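Abietadiene synthase, chloroplastic (Abies grandis, PDB 3S9V) is a chloroplastic, largely helical enzyme of the terpene synthase family, with a terpene synthase N-terminal domain followed by a metal-binding domain. Local coordinates at residues Leu330-Tyr335 / Ser373-Pro378. Residues are numbered along the deposited sequence; the frame is centred on the assembly and turned at random.
Sequences LRLHGY and SHVSFP
Leu332, in the last turn of helix 320-332, and Val375, at the centre of an inverse gamma turn in the loop between helices 363-373 and 381-397, bring the two backbones nearest, their CA atoms 8.2 Å apart. Arg331, the neighbour of Leu332, reaches across to the loop. Its CG is anti to the backbone N (chi1 162°) and the chain bends at chi3, which lays the guanidinium along the loop. One N-H of Arg331 NH2 reaches Val375 O at 3.0 Å, with an N-H...O angle of 155°; the acceptor lies in the guanidinium plane, and the donor in the plane of the carbonyl. Phe377 comes tip to tip with Arg331 and stacks on one face of the guanidinium, the two planes 15° apart. Arg331 CZ stands 3.8 Å from the centroid of the Phe377 ring, a cation-pi contact, and CE2 is the ring atom closest to CZ. Beside this, Leu332 crosses Val375 at about a right angle, CD2 meeting CG1 at 3.8 Å. Just after Leu332 the helix ends in a Schellman motif: Tyr335 N bonds Leu330 O, Gly334 N bonds Arg331 O, and Gly334 takes the positive phi. Arg331 NH2 also forms a salt bridge with Glu380, whose OE1 accepts a bond from Phe377 N, while the Phe377 ring packs on helix 712-736. The buried guanidinium is thus held in its plane by the Val375 carbonyl, paired with the Glu380 carboxylate and faced by an aromatic ring; the in-plane bond and the stack together should restrict its rotation, and the setting ties the helix end to the loop and probably keeps the arginine positively charged.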
loop_
_atom_site.group_PDB
_atom_site.type_symbol
_atom_site.label_atom_id
_atom_site.label_comp_id
_atom_site.label_asym_id
_atom_site.label_seq_id
_atom_site.Cartn_x
_atom_site.Cartn_y
_atom_site.Cartn_z
ATOM N N LEU A 330 5.141 -3.110 -8.941
ATOM C CA LEU A 330 6.120 -3.371 -9.996
ATOM C C LEU A 330 6.901 -2.092 -10.290
ATOM O O LEU A 330 8.104 -2.130 -10.567
ATOM C CB LEU A 330 5.430 -3.868 -11.276
ATOM C CG LEU A 330 4.854 -5.291 -11.202
ATOM C CD1 LEU A 330 4.108 -5.620 -12.478
ATOM C CD2 LEU A 330 5.989 -6.292 -10.991
ATOM N N ARG A 331 6.212 -0.957 -10.225
ATOM C CA ARG A 331 6.867 0.312 -10.466
ATOM C C ARG A 331 7.884 0.596 -9.372
ATOM O O ARG A 331 9.035 0.940 -9.659
ATOM C CB ARG A 331 5.855 1.454 -10.522
ATOM C CG ARG A 331 6.492 2.828 -10.324
ATOM C CD ARG A 331 5.568 3.937 -10.775
ATOM N NE ARG A 331 5.478 3.971 -12.227
ATOM C CZ ARG A 331 4.768 4.860 -12.909
ATOM N NH1 ARG A 331 4.753 4.813 -14.232
ATOM N NH2 ARG A 331 4.067 5.785 -12.267
ATOM N N LEU A 332 7.469 0.457 -8.117
ATOM C CA LEU A 332 8.390 0.727 -7.021
ATOM C C LEU A 332 9.589 -0.205 -7.038
ATOM O O LEU A 332 10.667 0.169 -6.576
ATOM C CB LEU A 332 7.670 0.648 -5.668
ATOM C CG LEU A 332 6.687 1.794 -5.394
ATOM C CD1 LEU A 332 5.935 1.545 -4.104
ATOM C CD2 LEU A 332 7.449 3.115 -5.315
ATOM N N HIS A 333 9.426 -1.406 -7.580
ATOM C CA HIS A 333 10.548 -2.339 -7.619
ATOM C C HIS A 333 11.406 -2.293 -8.881
ATOM O O HIS A 333 12.167 -3.222 -9.151
ATOM C CB HIS A 333 10.055 -3.762 -7.360
ATOM C CG HIS A 333 9.699 -4.010 -5.930
ATOM N ND1 HIS A 333 10.527 -4.693 -5.066
ATOM C CD2 HIS A 333 8.636 -3.612 -5.195
ATOM C CE1 HIS A 333 9.990 -4.704 -3.860
ATOM N NE2 HIS A 333 8.841 -4.054 -3.911
ATOM N N GLY A 334 11.272 -1.215 -9.653
ATOM C CA GLY A 334 12.085 -1.032 -10.851
ATOM C C GLY A 334 11.682 -1.669 -12.172
ATOM O O GLY A 334 12.472 -1.670 -13.116
ATOM N N TYR A 335 10.469 -2.206 -12.252
ATOM C CA TYR A 335 10.002 -2.832 -13.476
ATOM C C TYR A 335 9.465 -1.774 -14.438
ATOM O O TYR A 335 8.987 -0.723 -14.011
ATOM C CB TYR A 335 8.920 -3.862 -13.151
ATOM C CG TYR A 335 9.453 -5.064 -12.410
ATOM C CD1 TYR A 335 9.994 -6.154 -13.098
ATOM C CD2 TYR A 335 9.459 -5.098 -11.019
ATOM C CE1 TYR A 335 10.528 -7.251 -12.407
ATOM C CE2 TYR A 335 9.990 -6.183 -10.320
ATOM C CZ TYR A 335 10.521 -7.256 -11.016
ATOM O OH TYR A 335 11.031 -8.331 -10.314
ATOM N N SER A 373 -2.323 5.757 -7.456
ATOM C CA SER A 373 -2.333 7.074 -8.103
ATOM C C SER A 373 -1.341 8.094 -7.561
ATOM O O SER A 373 -1.020 9.070 -8.245
ATOM C CB SER A 373 -3.736 7.685 -8.049
ATOM O OG SER A 373 -4.069 8.078 -6.725
ATOM N N HIS A 374 -0.865 7.888 -6.338
ATOM C CA HIS A 374 0.082 8.828 -5.748
ATOM C C HIS A 374 1.517 8.616 -6.220
ATOM O O HIS A 374 2.329 9.535 -6.161
ATOM C CB HIS A 374 0.032 8.751 -4.218
ATOM C CG HIS A 374 -1.170 9.414 -3.620
ATOM N ND1 HIS A 374 -1.252 10.778 -3.436
ATOM C CD2 HIS A 374 -2.360 8.907 -3.218
ATOM C CE1 HIS A 374 -2.442 11.084 -2.951
ATOM N NE2 HIS A 374 -3.134 9.967 -2.810
ATOM N N VAL A 375 1.835 7.412 -6.691
ATOM C CA VAL A 375 3.193 7.130 -7.142
ATOM C C VAL A 375 3.266 7.394 -8.637
ATOM O O VAL A 375 3.503 6.496 -9.443
ATOM C CB VAL A 375 3.588 5.667 -6.826
ATOM C CG1 VAL A 375 5.071 5.473 -7.037
ATOM C CG2 VAL A 375 3.221 5.333 -5.384
ATOM N N SER A 376 3.069 8.659 -8.989
ATOM C CA SER A 376 3.056 9.082 -10.370
ATOM C C SER A 376 4.276 9.883 -10.789
ATOM O O SER A 376 4.996 10.448 -9.955
ATOM C CB SER A 376 1.821 9.935 -10.617
ATOM O OG SER A 376 1.859 11.069 -9.764
ATOM N N PHE A 377 4.470 9.936 -12.105
ATOM C CA PHE A 377 5.561 10.665 -12.720
ATOM C C PHE A 377 4.963 11.869 -13.427
ATOM O O PHE A 377 3.764 11.906 -13.701
ATOM C CB PHE A 377 6.285 9.785 -13.742
ATOM C CG PHE A 377 6.902 8.557 -13.151
ATOM C CD1 PHE A 377 7.169 8.482 -11.789
ATOM C CD2 PHE A 377 7.246 7.481 -13.964
ATOM C CE1 PHE A 377 7.769 7.352 -11.240
ATOM C CE2 PHE A 377 7.848 6.348 -13.425
ATOM C CZ PHE A 377 8.109 6.285 -12.057
ATOM N N PRO A 378 5.793 12.874 -13.732
ATOM C CA PRO A 378 5.263 14.054 -14.412
ATOM C C PRO A 378 4.617 13.689 -15.737
ATOM O O PRO A 378 5.128 12.842 -16.472
ATOM C CB PRO A 378 6.498 14.939 -14.584
ATOM C CG PRO A 378 7.635 13.948 -14.622
ATOM C CD PRO A 378 7.251 12.972 -13.547
#